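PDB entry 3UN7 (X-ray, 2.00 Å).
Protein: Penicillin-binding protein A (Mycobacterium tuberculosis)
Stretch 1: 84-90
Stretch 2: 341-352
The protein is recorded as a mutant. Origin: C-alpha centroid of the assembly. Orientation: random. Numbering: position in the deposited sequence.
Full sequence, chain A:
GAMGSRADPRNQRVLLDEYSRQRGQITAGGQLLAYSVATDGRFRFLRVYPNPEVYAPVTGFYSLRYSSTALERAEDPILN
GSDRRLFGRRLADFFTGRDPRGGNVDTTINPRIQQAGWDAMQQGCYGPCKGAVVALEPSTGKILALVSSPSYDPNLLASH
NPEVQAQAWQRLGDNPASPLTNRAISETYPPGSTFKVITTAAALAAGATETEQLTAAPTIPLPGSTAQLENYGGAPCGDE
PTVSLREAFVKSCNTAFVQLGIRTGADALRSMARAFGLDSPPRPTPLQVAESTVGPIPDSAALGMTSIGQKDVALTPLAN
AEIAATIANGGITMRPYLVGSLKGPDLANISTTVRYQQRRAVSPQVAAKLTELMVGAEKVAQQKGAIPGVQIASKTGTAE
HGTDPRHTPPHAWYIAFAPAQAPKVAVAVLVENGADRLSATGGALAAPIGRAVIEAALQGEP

Stretch 1, residues 84-90: RRLFGRR
Stretch 2 341-352: SLKGPDLANIST

The two stretches meet in a small, mostly apolar contact, burying 330 Å² in total, in which three side chains, Arg 85, Leu 86 and Arg 89, lie against a loop and the strand ends that flank it without any hydrogen bond between the stretches. Residues 87-90 are helical, and the helix continues beyond the stretch; Arg 85 (phi/psi -64/-20) and Leu 86 (-103/-19) precede it, and Arg 89 N donates to Leu 86 O at 2.7 Å. In stretch 2, the strand 341-343 leads into a type I turn from Gly 344 to Leu 347, closed by Leu 347 N to Gly 344 O (2.7 Å) and followed by Gly 344 N to Ala 348 O (2.8 Å). Leu 347 adopts a left-handed conformation (phi/psi 72/11), and the chain returns to hydrogen-bond with Leu 342 through Ile 350 N to Leu 342 O and Leu 342 N to Ser 351 O, both 2.9 Å. The chain turns a corner at Ile 350.

Across the contact, the CA atoms of Leu 86 and Gly 344 stand 6.6 Å apart, and those of Arg 85 and Ile 350 6.9 Å. The CA-to-CB bond of Leu 86 (m, t) points sideways, yet the side-chain end reaches the loop: Leu 86 CD2 lies 3.7 Å from both Gly 344 CA and Pro 345 CD, and 4.3 Å from Ile 350 CG1, an apolar packing around a buried leucine. The CA-to-CB bond of Arg 85 (m, t, m; chi4 -176°) points toward stretch 2, and the side chain contributes its aliphatic portion, with Arg 85 CD 3.7 Å from Ile 350 CG2. That methyl also covers one face of the guanidinium, while Arg 85 NH2 lies 3.8 Å from Leu 342 CD1. Ile 350 has chi1 -89° and chi2 44°.

The one salt bridge across the contact is made by Arg 89 (m, m, m; chi4 124°), whose NH2 lies a long 3.8 Å from Asp 346 OD1. The oxygen lies well out of the guanidinium plane, so the attraction is purely electrostatic.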

ATOM      1  N   ARG A  84      15.034  24.907  12.197  1.00 46.07           N
ATOM      2  CA  ARG A  84      15.047  25.854  13.323  1.00 49.38           C
ATOM      3  C   ARG A  84      15.381  25.167  14.645  1.00 50.00           C
ATOM      4  O   ARG A  84      16.083  25.732  15.496  1.00 50.89           O
ATOM      5  CB  ARG A  84      13.680  26.551  13.454  1.00 50.04           C
ATOM      6  CG  ARG A  84      13.309  27.425  12.271  1.00 50.90           C
ATOM      7  CD  ARG A  84      12.061  28.282  12.521  1.00 53.32           C
ATOM      8  NE  ARG A  84      12.018  29.342  11.521  1.00 57.16           N
ATOM      9  CZ  ARG A  84      12.237  30.629  11.761  1.00 58.95           C
ATOM     10  NH1 ARG A  84      12.458  31.064  12.993  1.00 60.77           N
ATOM     11  NH2 ARG A  84      12.201  31.489  10.759  1.00 60.87           N
ATOM     12  N   ARG A  85      14.868  23.949  14.807  1.00 50.29           N
ATOM     13  CA  ARG A  85      15.086  23.164  16.023  1.00 51.53           C
ATOM     14  C   ARG A  85      16.561  22.794  16.227  1.00 52.34           C
ATOM     15  O   ARG A  85      16.989  22.513  17.354  1.00 52.72           O
ATOM     16  CB  ARG A  85      14.187  21.930  16.024  1.00 50.96           C
ATOM     17  CG  ARG A  85      12.692  22.287  16.144  1.00 51.03           C
ATOM     18  CD  ARG A  85      11.758  21.157  15.750  1.00 50.02           C
ATOM     19  NE  ARG A  85      11.895  20.774  14.347  1.00 48.00           N
ATOM     20  CZ  ARG A  85      11.135  19.871  13.735  1.00 47.23           C
ATOM     21  NH1 ARG A  85      10.157  19.245  14.387  1.00 48.52           N
ATOM     22  NH2 ARG A  85      11.346  19.592  12.459  1.00 45.73           N
ATOM     23  N   LEU A  86      17.327  22.846  15.135  1.00 52.59           N
ATOM     24  CA  LEU A  86      18.730  22.437  15.102  1.00 53.50           C
ATOM     25  C   LEU A  86      19.689  23.595  15.119  1.00 55.26           C
ATOM     26  O   LEU A  86      20.869  23.419  15.427  1.00 55.42           O
ATOM     27  CB  LEU A  86      19.016  21.637  13.830  1.00 52.50           C
ATOM     28  CG  LEU A  86      18.511  20.209  13.786  1.00 51.08           C
ATOM     29  CD1 LEU A  86      18.669  19.646  12.376  1.00 50.31           C
ATOM     30  CD2 LEU A  86      19.258  19.378  14.817  1.00 50.10           C
ATOM     31  N   PHE A  87      19.198  24.781  14.783  1.00 57.24           N
ATOM     32  CA  PHE A  87      20.097  25.903  14.534  1.00 59.23           C
ATOM     33  C   PHE A  87      20.932  26.377  15.731  1.00 60.59           C
ATOM     34  O   PHE A  87      21.909  27.107  15.556  1.00 61.43           O
ATOM     35  CB  PHE A  87      19.377  27.060  13.835  1.00 60.18           C
ATOM     36  CG  PHE A  87      20.183  27.660  12.727  1.00 60.48           C
ATOM     37  CD1 PHE A  87      20.776  28.908  12.878  1.00 62.02           C
ATOM     38  CD2 PHE A  87      20.393  26.949  11.547  1.00 59.86           C
ATOM     39  CE1 PHE A  87      21.547  29.451  11.865  1.00 61.90           C
ATOM     40  CE2 PHE A  87      21.165  27.479  10.523  1.00 60.24           C
ATOM     41  CZ  PHE A  87      21.740  28.736  10.681  1.00 61.39           C
ATOM     42  N   GLY A  88      20.564  25.946  16.934  1.00 61.63           N
ATOM     43  CA  GLY A  88      21.413  26.141  18.111  1.00 63.14           C
ATOM     44  C   GLY A  88      22.692  25.319  18.013  1.00 63.14           C
ATOM     45  O   GLY A  88      23.770  25.775  18.413  1.00 63.75           O
ATOM     46  N   ARG A  89      22.574  24.115  17.455  1.00 62.63           N
ATOM     47  CA  ARG A  89      23.711  23.194  17.343  1.00 62.89           C
ATOM     48  C   ARG A  89      24.704  23.591  16.244  1.00 62.43           C
ATOM     49  O   ARG A  89      25.915  23.449  16.426  1.00 62.39           O
ATOM     50  CB  ARG A  89      23.247  21.739  17.160  1.00 62.29           C
ATOM     51  CG  ARG A  89      22.163  21.269  18.134  1.00 64.15           C
ATOM     52  CD  ARG A  89      22.511  21.543  19.601  1.00 68.09           C
ATOM     53  NE  ARG A  89      23.257  20.452  20.227  1.00 69.92           N
ATOM     54  CZ  ARG A  89      24.444  20.581  20.818  1.00 71.50           C
ATOM     55  NH1 ARG A  89      25.051  21.765  20.877  1.00 72.17           N
ATOM     56  NH2 ARG A  89      25.028  19.516  21.359  1.00 71.58           N
ATOM     57  N   ARG A  90      24.193  24.078  15.113  1.00 62.21           N
ATOM     58  CA  ARG A  90      25.055  24.461  13.996  1.00 62.19           C
ATOM     59  C   ARG A  90      25.813  25.739  14.328  1.00 63.18           C
ATOM     60  O   ARG A  90      26.981  25.891  13.959  1.00 62.91           O
ATOM     61  CB  ARG A  90      24.265  24.618  12.690  1.00 61.71           C
ATOM     62  CG  ARG A  90      25.155  24.634  11.441  1.00 60.97           C
ATOM     63  CD  ARG A  90      24.473  25.289  10.249  1.00 60.73           C
ATOM     64  NE  ARG A  90      23.894  24.323   9.315  1.00 59.40           N
ATOM     65  CZ  ARG A  90      23.261  24.651   8.186  1.00 59.27           C
ATOM     66  NH1 ARG A  90      23.110  25.925   7.841  1.00 58.94           N
ATOM     67  NH2 ARG A  90      22.773  23.704   7.392  1.00 57.18           N
ATOM     68  N   SER A 341      10.853   9.250  14.524  1.00 30.20           N
ATOM     69  CA  SER A 341      11.490  10.332  15.262  1.00 30.99           C
ATOM     70  C   SER A 341      12.541  11.082  14.459  1.00 30.63           C
ATOM     71  O   SER A 341      13.089  10.569  13.493  1.00 29.62           O
ATOM     72  CB  SER A 341      12.066   9.838  16.603  1.00 32.72           C
ATOM     73  OG  SER A 341      13.035   8.832  16.417  1.00 33.51           O
ATOM     74  N   LEU A 342      12.772  12.325  14.869  1.00 30.67           N
ATOM     75  CA  LEU A 342      13.818  13.175  14.331  1.00 30.77           C
ATOM     76  C   LEU A 342      14.791  13.427  15.466  1.00 31.43           C
ATOM     77  O   LEU A 342      14.372  13.668  16.599  1.00 31.42           O
ATOM     78  CB  LEU A 342      13.226  14.514  13.849  1.00 30.47           C
ATOM     79  CG  LEU A 342      12.144  14.435  12.753  1.00 30.67           C
ATOM     80  CD1 LEU A 342      11.534  15.811  12.535  1.00 31.37           C
ATOM     81  CD2 LEU A 342      12.748  13.865  11.463  1.00 28.41           C
ATOM     82  N   LYS A 343      16.083  13.389  15.154  1.00 32.11           N
ATOM     83  CA  LYS A 343      17.139  13.602  16.144  1.00 33.85           C
ATOM     84  C   LYS A 343      18.149  14.607  15.628  1.00 33.95           C
ATOM     85  O   LYS A 343      18.255  14.820  14.423  1.00 32.57           O
ATOM     86  CB  LYS A 343      17.880  12.289  16.432  1.00 34.07           C
ATOM     87  CG  LYS A 343      17.038  11.161  16.995  1.00 38.10           C
ATOM     88  CD  LYS A 343      17.907   9.926  17.192  1.00 43.71           C
ATOM     89  CE  LYS A 343      17.128   8.621  17.039  1.00 46.66           C
ATOM     90  NZ  LYS A 343      15.741   8.586  17.613  1.00 47.60           N
ATOM     91  N   GLY A 344      18.902  15.204  16.545  1.00 35.30           N
ATOM     92  CA  GLY A 344      20.033  16.060  16.187  1.00 36.21           C
ATOM     93  C   GLY A 344      21.262  15.253  15.773  1.00 36.98           C
ATOM     94  O   GLY A 344      21.264  14.029  15.890  1.00 36.63           O
ATOM     95  N   PRO A 345      22.321  15.938  15.301  1.00 37.95           N
ATOM     96  CA  PRO A 345      23.570  15.295  14.877  1.00 38.92           C
ATOM     97  C   PRO A 345      24.173  14.446  15.991  1.00 40.46           C
ATOM     98  O   PRO A 345      24.845  13.451  15.719  1.00 40.98           O
ATOM     99  CB  PRO A 345      24.508  16.479  14.606  1.00 38.86           C
ATOM    100  CG  PRO A 345      23.852  17.666  15.207  1.00 38.91           C
ATOM    101  CD  PRO A 345      22.391  17.401  15.150  1.00 38.12           C
ATOM    102  N   ASP A 346      23.928  14.842  17.235  1.00 41.85           N
ATOM    103  CA  ASP A 346      24.440  14.111  18.392  1.00 43.52           C
ATOM    104  C   ASP A 346      23.358  13.177  18.988  1.00 43.70           C
ATOM    105  O   ASP A 346      23.485  12.657  20.107  1.00 45.25           O
ATOM    106  CB  ASP A 346      25.060  15.094  19.402  1.00 44.50           C
ATOM    107  CG  ASP A 346      26.374  15.704  18.893  1.00 46.50           C
ATOM    108  OD1 ASP A 346      26.672  16.886  19.191  1.00 49.76           O
ATOM    109  OD2 ASP A 346      27.127  15.001  18.184  1.00 46.62           O
ATOM    110  N   LEU A 347      22.304  12.972  18.201  1.00 42.12           N
ATOM    111  CA  LEU A 347      21.218  12.021  18.475  1.00 41.69           C
ATOM    112  C   LEU A 347      20.250  12.390  19.610  1.00 41.64           C
ATOM    113  O   LEU A 347      19.430  11.573  20.012  1.00 41.93           O
ATOM    114  CB  LEU A 347      21.749  10.586  18.618  1.00 42.25           C
ATOM    115  CG  LEU A 347      22.632  10.119  17.456  1.00 42.95           C
ATOM    116  CD1 LEU A 347      23.294   8.778  17.778  1.00 44.31           C
ATOM    117  CD2 LEU A 347      21.832  10.056  16.157  1.00 42.61           C
ATOM    118  N   ALA A 348      20.331  13.621  20.110  1.00 41.22           N
ATOM    119  CA  ALA A 348      19.317  14.107  21.046  1.00 40.47           C
ATOM    120  C   ALA A 348      17.978  14.222  20.318  1.00 39.33           C
ATOM    121  O   ALA A 348      17.931  14.542  19.124  1.00 37.23           O
ATOM    122  CB  ALA A 348      19.723  15.439  21.612  1.00 41.33           C
ATOM    123  N   ASN A 349      16.898  13.942  21.043  1.00 38.79           N
ATOM    124  CA  ASN A 349      15.555  13.961  20.479  1.00 38.23           C
ATOM    125  C   ASN A 349      15.121  15.378  20.050  1.00 38.50           C
ATOM    126  O   ASN A 349      15.344  16.354  20.777  1.00 39.02           O
ATOM    127  CB  ASN A 349      14.590  13.382  21.507  1.00 38.58           C
ATOM    128  CG  ASN A 349      13.175  13.340  21.024  1.00 37.87           C
ATOM    129  OD1 ASN A 349      12.855  12.657  20.049  1.00 36.47           O
ATOM    130  ND2 ASN A 349      12.298  14.044  21.724  1.00 38.71           N
ATOM    131  N   ILE A 350      14.529  15.479  18.861  1.00 37.98           N
ATOM    132  CA  ILE A 350      13.971  16.745  18.363  1.00 38.48           C
ATOM    133  C   ILE A 350      12.459  16.630  18.334  1.00 38.37           C
ATOM    134  O   ILE A 350      11.750  17.505  18.842  1.00 38.72           O
ATOM    135  CB  ILE A 350      14.540  17.118  16.955  1.00 38.50           C
ATOM    136  CG1 ILE A 350      15.824  17.949  17.059  1.00 40.27           C
ATOM    137  CG2 ILE A 350      13.569  17.984  16.174  1.00 38.64           C
ATOM    138  CD1 ILE A 350      16.843  17.509  18.070  1.00 45.29           C
ATOM    139  N   SER A 351      11.979  15.528  17.759  1.00 36.84           N
ATOM    140  CA  SER A 351      10.560  15.231  17.666  1.00 37.33           C
ATOM    141  C   SER A 351      10.336  13.714  17.694  1.00 35.81           C
ATOM    142  O   SER A 351      11.144  12.957  17.154  1.00 34.17           O
ATOM    143  CB  SER A 351      10.002  15.787  16.354  1.00 36.96           C
ATOM    144  OG  SER A 351       8.595  15.802  16.404  1.00 40.60           O
ATOM    145  N   THR A 352       9.239  13.291  18.317  1.00 35.54           N
ATOM    146  CA  THR A 352       8.794  11.891  18.295  1.00 35.24           C
ATOM    147  C   THR A 352       7.337  11.852  17.816  1.00 35.48           C
ATOM    148  O   THR A 352       6.478  12.557  18.355  1.00 35.75           O
ATOM    149  CB  THR A 352       8.847  11.253  19.706  1.00 36.58           C
ATOM    150  OG1 THR A 352      10.159  11.387  20.263  1.00 35.96           O
ATOM    151  CG2 THR A 352       8.452   9.777  19.658  1.00 35.81           C
TER